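Local coordinates for formate dehydrogenase (Staphylococcus aureus, PDB 6TTB), which oxidises formate to carbon dioxide, passing the hydride to NAD+ bound in the Rossmann-type cofactor domain of the D-2-hydroxyacid dehydrogenase family, at the interface of chains A and B. Sequence-based numbering; all coordinates share one arbitrary frame. Chains: chain A/B, Formate dehydrogenase.

Contact 1: the interface of chains A and B. Residues chain A 174, 176; chain B 302, 305, 307, 314, 323-324.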
ATOM      1  N   TRP A 174      10.915  -7.354 -15.963  1.00 18.06           N
ATOM      2  CA  TRP A 174      10.741  -5.952 -16.269  1.00 21.78           C
ATOM      3  C   TRP A 174       9.789  -5.770 -17.453  1.00 23.10           C
ATOM      4  O   TRP A 174      10.213  -5.695 -18.586  1.00 25.86           O
ATOM      5  CB  TRP A 174      12.090  -5.234 -16.455  1.00 22.25           C
ATOM      6  CG  TRP A 174      11.965  -3.729 -16.536  1.00 25.53           C
ATOM      7  CD1 TRP A 174      11.568  -3.004 -17.627  1.00 24.17           C
ATOM      8  CD2 TRP A 174      12.260  -2.755 -15.502  1.00 26.63           C
ATOM      9  NE1 TRP A 174      11.578  -1.668 -17.337  1.00 30.24           N
ATOM     10  CE2 TRP A 174      12.053  -1.480 -16.065  1.00 27.86           C
ATOM     11  CE3 TRP A 174      12.762  -2.824 -14.201  1.00 29.31           C
ATOM     12  CZ2 TRP A 174      12.252  -0.305 -15.351  1.00 28.63           C
ATOM     13  CZ3 TRP A 174      12.990  -1.660 -13.509  1.00 26.89           C
ATOM     14  CH2 TRP A 174      12.691  -0.421 -14.064  1.00 28.29           C
ATOM     15  N   LEU A 176       6.311  -3.686 -18.458  1.00 28.27           N
ATOM     16  CA  LEU A 176       5.476  -2.592 -18.030  1.00 29.75           C
ATOM     17  C   LEU A 176       4.045  -2.767 -18.539  1.00 27.70           C
ATOM     18  O   LEU A 176       3.135  -2.117 -18.070  1.00 25.23           O
ATOM     19  CB  LEU A 176       6.132  -1.293 -18.496  1.00 27.71           C
ATOM     20  CG  LEU A 176       7.007  -0.642 -17.421  1.00 34.21           C
ATOM     21  CD1 LEU A 176       7.707  -1.690 -16.572  1.00 27.06           C
ATOM     22  CD2 LEU A 176       8.010   0.324 -18.012  1.00 32.01           C
TER
ATOM     23  N   TRP B 302      16.261   2.772 -10.446  1.00 21.33           N
ATOM     24  CA  TRP B 302      17.367   1.828 -10.448  1.00 22.19           C
ATOM     25  C   TRP B 302      18.587   2.381 -11.166  1.00 22.71           C
ATOM     26  O   TRP B 302      18.445   3.123 -12.144  1.00 23.24           O
ATOM     27  CB  TRP B 302      16.948   0.507 -11.074  1.00 19.31           C
ATOM     28  CG  TRP B 302      15.735  -0.094 -10.464  1.00 23.45           C
ATOM     29  CD1 TRP B 302      14.464   0.412 -10.482  1.00 23.33           C
ATOM     30  CD2 TRP B 302      15.648  -1.384  -9.844  1.00 25.24           C
ATOM     31  NE1 TRP B 302      13.602  -0.468  -9.897  1.00 25.41           N
ATOM     32  CE2 TRP B 302      14.303  -1.587  -9.499  1.00 24.80           C
ATOM     33  CE3 TRP B 302      16.573  -2.383  -9.562  1.00 31.12           C
ATOM     34  CZ2 TRP B 302      13.869  -2.734  -8.853  1.00 27.04           C
ATOM     35  CZ3 TRP B 302      16.148  -3.531  -8.942  1.00 41.30           C
ATOM     36  CH2 TRP B 302      14.807  -3.696  -8.577  1.00 39.25           C
ATOM     37  N   GLN B 305      18.555   1.565 -15.613  1.00 40.52           N
ATOM     38  CA  GLN B 305      17.162   1.254 -15.842  1.00 31.61           C
ATOM     39  C   GLN B 305      16.932   1.159 -17.318  1.00 31.74           C
ATOM     40  O   GLN B 305      17.175   2.146 -17.999  1.00 29.13           O
ATOM     41  CB  GLN B 305      16.287   2.411 -15.380  1.00 31.65           C
ATOM     42  CG  GLN B 305      15.591   2.120 -14.043  1.00 40.57           C
ATOM     43  CD  GLN B 305      14.629   3.177 -13.531  1.00 34.28           C
ATOM     44  OE1 GLN B 305      14.714   3.615 -12.385  1.00 31.68           O
ATOM     45  NE2 GLN B 305      13.628   3.489 -14.320  1.00 25.90           N
ATOM     46  N   ALA B 307      16.418  -2.021 -14.942  1.00 32.78           N
ATOM     47  CA  ALA B 307      17.263  -2.857 -14.121  1.00 27.25           C
ATOM     48  C   ALA B 307      17.586  -4.157 -14.837  1.00 30.18           C
ATOM     49  O   ALA B 307      16.699  -4.920 -15.225  1.00 33.75           O
ATOM     50  CB  ALA B 307      16.610  -3.120 -12.794  1.00 26.41           C
ATOM     51  N   ARG B 314      17.174  -6.521  -6.457  1.00 24.93           N
ATOM     52  CA  ARG B 314      15.954  -7.294  -6.629  1.00 25.06           C
ATOM     53  C   ARG B 314      15.839  -8.287  -5.488  1.00 25.49           C
ATOM     54  O   ARG B 314      14.793  -8.355  -4.858  1.00 30.44           O
ATOM     55  CB  ARG B 314      15.936  -8.024  -7.967  1.00 22.14           C
ATOM     56  CG  ARG B 314      16.064  -7.123  -9.176  1.00 25.30           C
ATOM     57  CD  ARG B 314      16.088  -7.936 -10.455  1.00 26.71           C
ATOM     58  NE  ARG B 314      15.852  -7.175 -11.675  1.00 27.82           N
ATOM     59  CZ  ARG B 314      14.677  -7.072 -12.319  1.00 33.00           C
ATOM     60  NH1 ARG B 314      13.583  -7.717 -11.876  1.00 32.11           N
ATOM     61  NH2 ARG B 314      14.623  -6.365 -13.444  1.00 28.67           N
ATOM     62  N   VAL B 323       9.609  -2.602 -10.149  1.00 22.80           N
ATOM     63  CA  VAL B 323      10.168  -2.023 -11.363  1.00 19.74           C
ATOM     64  C   VAL B 323       9.552  -0.633 -11.497  1.00 21.96           C
ATOM     65  O   VAL B 323       8.591  -0.337 -10.772  1.00 21.02           O
ATOM     66  CB  VAL B 323       9.794  -2.916 -12.550  1.00 17.96           C
ATOM     67  CG1 VAL B 323      10.067  -4.369 -12.268  1.00 15.91           C
ATOM     68  CG2 VAL B 323       8.344  -2.769 -12.860  1.00 20.87           C
ATOM     69  N   HIS B 324      10.076   0.203 -12.446  1.00 25.06           N
ATOM     70  CA  HIS B 324       9.616   1.587 -12.572  1.00 23.74           C
ATOM     71  C   HIS B 324       8.438   1.681 -13.541  1.00 26.39           C
ATOM     72  O   HIS B 324       8.576   2.048 -14.703  1.00 37.20           O
ATOM     73  CB  HIS B 324      10.764   2.561 -12.900  1.00 25.16           C
ATOM     74  CG  HIS B 324      10.326   4.013 -12.853  1.00 25.92           C
ATOM     75  ND1 HIS B 324      10.599   4.874 -11.769  1.00 25.96           N
ATOM     76  CD2 HIS B 324       9.606   4.761 -13.722  1.00 21.85           C
ATOM     77  CE1 HIS B 324      10.019   6.048 -11.974  1.00 21.38           C
ATOM     78  NE2 HIS B 324       9.410   5.999 -13.153  1.00 18.87           N
TER

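Contact 2: the interface of chains A and B. Residues chain A 302, 307, 314, 323-324; chain B 168, 173-174, 176.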
ATOM      1  N   TRP A 302      -9.577 -12.439   9.483  1.00 16.92           N
ATOM      2  CA  TRP A 302      -9.957 -13.723   8.876  1.00 19.00           C
ATOM      3  C   TRP A 302     -11.132 -14.431   9.590  1.00 21.85           C
ATOM      4  O   TRP A 302     -11.245 -14.351  10.830  1.00 19.14           O
ATOM      5  CB  TRP A 302      -8.763 -14.622   8.873  1.00 16.62           C
ATOM      6  CG  TRP A 302      -7.570 -14.038   8.225  1.00 18.16           C
ATOM      7  CD1 TRP A 302      -6.792 -13.016   8.692  1.00 19.65           C
ATOM      8  CD2 TRP A 302      -6.916 -14.556   7.051  1.00 17.55           C
ATOM      9  NE1 TRP A 302      -5.750 -12.794   7.839  1.00 16.74           N
ATOM     10  CE2 TRP A 302      -5.774 -13.740   6.839  1.00 16.02           C
ATOM     11  CE3 TRP A 302      -7.225 -15.585   6.136  1.00 14.11           C
ATOM     12  CZ2 TRP A 302      -4.935 -13.911   5.741  1.00 15.55           C
ATOM     13  CZ3 TRP A 302      -6.397 -15.729   5.050  1.00 15.79           C
ATOM     14  CH2 TRP A 302      -5.275 -14.897   4.854  1.00 15.53           C
ATOM     15  N   ALA A 307      -6.142 -18.072  10.885  1.00 16.37           N
ATOM     16  CA  ALA A 307      -6.432 -18.584   9.567  1.00 16.17           C
ATOM     17  C   ALA A 307      -5.779 -19.958   9.393  1.00 17.38           C
ATOM     18  O   ALA A 307      -4.570 -20.138   9.580  1.00 14.68           O
ATOM     19  CB  ALA A 307      -5.994 -17.593   8.516  1.00 13.63           C
ATOM     20  N   ARG A 314      -5.608 -16.996   1.248  1.00 33.33           N
ATOM     21  CA  ARG A 314      -4.159 -16.846   1.259  1.00 24.48           C
ATOM     22  C   ARG A 314      -3.618 -16.899  -0.173  1.00 22.26           C
ATOM     23  O   ARG A 314      -2.695 -16.203  -0.501  1.00 22.55           O
ATOM     24  CB  ARG A 314      -3.541 -17.975   2.080  1.00 22.26           C
ATOM     25  CG  ARG A 314      -4.010 -18.029   3.527  1.00 19.88           C
ATOM     26  CD  ARG A 314      -3.189 -19.128   4.189  1.00 20.17           C
ATOM     27  NE  ARG A 314      -3.210 -19.218   5.655  1.00 18.17           N
ATOM     28  CZ  ARG A 314      -2.325 -18.637   6.482  1.00 16.29           C
ATOM     29  NH1 ARG A 314      -1.333 -17.874   6.032  1.00 14.69           N
ATOM     30  NH2 ARG A 314      -2.414 -18.874   7.761  1.00 16.49           N
ATOM     31  N   VAL A 323      -1.382 -11.670   7.521  1.00 17.23           N
ATOM     32  CA  VAL A 323      -1.935 -12.217   8.741  1.00 17.90           C
ATOM     33  C   VAL A 323      -2.310 -11.026   9.639  1.00 20.55           C
ATOM     34  O   VAL A 323      -2.056  -9.891   9.269  1.00 26.94           O
ATOM     35  CB  VAL A 323      -0.932 -13.182   9.383  1.00 13.51           C
ATOM     36  CG1 VAL A 323      -0.479 -14.192   8.350  1.00 14.07           C
ATOM     37  CG2 VAL A 323       0.260 -12.411   9.866  1.00 12.97           C
ATOM     38  N   HIS A 324      -2.897 -11.297  10.819  1.00 20.24           N
ATOM     39  CA  HIS A 324      -3.691 -10.320  11.513  1.00 17.42           C
ATOM     40  C   HIS A 324      -2.846  -9.648  12.564  1.00 15.29           C
ATOM     41  O   HIS A 324      -3.100  -9.864  13.753  1.00 18.74           O
ATOM     42  CB  HIS A 324      -4.901 -10.961  12.245  1.00 14.11           C
ATOM     43  CG  HIS A 324      -5.718  -9.900  12.936  1.00 13.62           C
ATOM     44  ND1 HIS A 324      -6.745 -10.172  13.847  1.00 14.72           N
ATOM     45  CD2 HIS A 324      -5.678  -8.555  12.827  1.00 12.29           C
ATOM     46  CE1 HIS A 324      -7.318  -9.019  14.218  1.00 12.27           C
ATOM     47  NE2 HIS A 324      -6.650  -8.028  13.643  1.00 10.82           N
TER
ATOM     48  N   GLN B 168       3.948 -14.451   5.190  1.00 19.53           N
ATOM     49  CA  GLN B 168       3.274 -15.351   6.117  1.00 17.14           C
ATOM     50  C   GLN B 168       1.926 -15.759   5.558  1.00 18.93           C
ATOM     51  O   GLN B 168       1.587 -16.933   5.581  1.00 24.27           O
ATOM     52  CB  GLN B 168       3.158 -14.745   7.496  1.00 15.72           C
ATOM     53  CG  GLN B 168       4.415 -14.947   8.358  1.00 15.36           C
ATOM     54  CD  GLN B 168       4.150 -14.603   9.802  1.00 16.61           C
ATOM     55  OE1 GLN B 168       3.015 -14.791  10.283  1.00 17.48           O
ATOM     56  NE2 GLN B 168       5.149 -14.009  10.490  1.00 14.44           N
ATOM     57  N   GLU B 173       1.714 -19.473   7.092  1.00 19.55           N
ATOM     58  CA  GLU B 173       2.155 -19.431   8.473  1.00 18.12           C
ATOM     59  C   GLU B 173       1.197 -18.538   9.212  1.00 17.25           C
ATOM     60  O   GLU B 173       0.266 -18.016   8.582  1.00 17.73           O
ATOM     61  CB  GLU B 173       3.599 -18.969   8.627  1.00 17.18           C
ATOM     62  CG  GLU B 173       4.383 -19.079   7.365  1.00 21.60           C
ATOM     63  CD  GLU B 173       5.843 -18.782   7.570  1.00 25.11           C
ATOM     64  OE1 GLU B 173       6.169 -18.114   8.565  1.00 21.15           O
ATOM     65  OE2 GLU B 173       6.684 -19.281   6.741  1.00 31.60           O
ATOM     66  N   TRP B 174       1.412 -18.430  10.550  1.00 15.81           N
ATOM     67  CA  TRP B 174       0.748 -17.500  11.441  1.00 13.30           C
ATOM     68  C   TRP B 174       1.681 -17.318  12.638  1.00 14.70           C
ATOM     69  O   TRP B 174       1.459 -17.839  13.732  1.00 15.53           O
ATOM     70  CB  TRP B 174      -0.635 -18.072  11.825  1.00 12.87           C
ATOM     71  CG  TRP B 174      -1.585 -17.127  12.516  1.00 13.44           C
ATOM     72  CD1 TRP B 174      -1.568 -16.758  13.816  1.00 10.96           C
ATOM     73  CD2 TRP B 174      -2.636 -16.349  11.907  1.00 13.94           C
ATOM     74  NE1 TRP B 174      -2.518 -15.824  14.045  1.00 11.21           N
ATOM     75  CE2 TRP B 174      -3.191 -15.560  12.915  1.00 11.84           C
ATOM     76  CE3 TRP B 174      -3.068 -16.162  10.583  1.00 15.46           C
ATOM     77  CZ2 TRP B 174      -4.221 -14.675  12.684  1.00 14.53           C
ATOM     78  CZ3 TRP B 174      -4.044 -15.213  10.328  1.00 18.05           C
ATOM     79  CH2 TRP B 174      -4.645 -14.509  11.370  1.00 17.74           C
ATOM     80  N   LEU B 176       3.541 -14.169  14.235  1.00 19.42           N
ATOM     81  CA  LEU B 176       3.051 -13.053  15.020  1.00 19.28           C
ATOM     82  C   LEU B 176       4.191 -12.451  15.816  1.00 23.43           C
ATOM     83  O   LEU B 176       4.336 -11.245  15.796  1.00 29.66           O
ATOM     84  CB  LEU B 176       1.863 -13.395  15.904  1.00 14.75           C
ATOM     85  CG  LEU B 176       0.484 -13.365  15.227  1.00 17.72           C
ATOM     86  CD1 LEU B 176      -0.631 -13.084  16.228  1.00 15.48           C
ATOM     87  CD2 LEU B 176       0.389 -12.387  14.034  1.00 16.19           C
TER

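Contact 1: the interface of chains A and B
A:Trp174 pushes its indole into a cleft of chain B walled by B:Val323, B:His324 and B:Ala307 and closed at the far end by B:Trp302, a worked example of one aromatic side chain docking into a partner subunit, which probably contributes to the dimer usual in this family. With CG anti to the backbone N (chi1 -170°), the ring leaves its own loop and reaches across. At the root of the side chain CB passes 4.1 Å from the guanidinium nitrogen NH2 of B:Arg314. Beyond CG the five-membered ring stays towards chain A, where CD1 of A:Leu176 lies over one face, offset to the rim, and the six-membered ring does most of the touching. CD2 and CE3 run beneath the branch point of B:Val323; its CB sits over this ring, 3.8 Å from the centroid, as a CH-pi contact, while its CG1 leans towards CE3. The methyl CG2 of the same valine turns the other way and meets CD1 of A:Leu176 at 3.9 Å. On the opposite face of the indole lies the backbone N of B:Ala307, again near the rim, so the ring lies between the B:Val323 side chain and the backbone of B:Ala307. CZ3, farther along, points at the face of B:Trp302, whose five-membered ring is turned 82° from the six-membered ring of A:Trp174, an edge-to-face pair with centroids 5.3 Å apart. CH2 and CZ2 pass along B:His324, whose CB approaches CH2 to 3.7 Å; the two side chains lie side by side and point the same way. The cleft is braced within chain B. NH2 of B:Arg314 donates to the carbonyl O of B:Ala307 at 3.1 Å, the oxygen lying in the guanidinium plane but the donor standing above the carbonyl plane. B:Gln305 presents CG to CH2 of A:Trp174 at 3.9 Å, while its amide oxygen OE1 accepts the backbone N-H of B:Trp302 in the carbonyl plane, on a lone pair.

Contact 2: the interface of chains A and B
The backbone of chain B leaves helix 162-171 and is extended at B:Glu173 and B:Trp174, which brings the carbonyl of B:Glu173 to A:Arg314 and carries the next side chain into chain A. A:Arg314, extended from CG to NE, meets that carbonyl end-on: NH1 at 3.0 Å and NH2 at 2.9 Å both donate to B:Glu173 O. One oxygen thus takes N-H groups from both terminal nitrogens of a single guanidinium, NH1 in the carbonyl plane and NH2 above it. NH2 also donates to A:Ala307 O at 3.1 Å, and this bond within chain A helps fix the rotation of the guanidinium. The indole of B:Trp174 enters beside it, A:Val323 CB over one face and the backbone N of A:Ala307 over the other. CZ3 meets the methyl of A:Ala307 at 3.6 Å, and CH2 reaches CB of A:His324. The outer edge of the six-membered ring is directed at the face of A:Trp302, with the planes 82° apart. A:Val323 spreads its two methyls: CG1 packs on CB of B:Gln168 at 3.8 Å, crossing that side chain at about a right angle, and CG2 turns towards the amide oxygen OE1 of B:Gln168. Aromatic insertion and a two-nitrogen hydrogen-bonded grip on a main-chain oxygen thus join the two subunits, probably steadying the dimer expected for this family.

Contact 1 and contact 2 are two-fold twins, their C-alpha centres about 30 Å apart, with the chains exchanged. Each subunit lends the tryptophan-bearing segment after helix 162-171 to its partner and receives the partner's equivalent between an alanine (A:Ala307 or B:Ala307) and a valine-histidine stretch just beyond strand 319-321, a reciprocal exchange. Both the inserted segment and the surface that receives it fall in the NAD-binding family region, so dimer contacts may help hold it in shape near the cofactor. The arginine-to-carbonyl link is described for contact 2, and its twin is expected at contact 1.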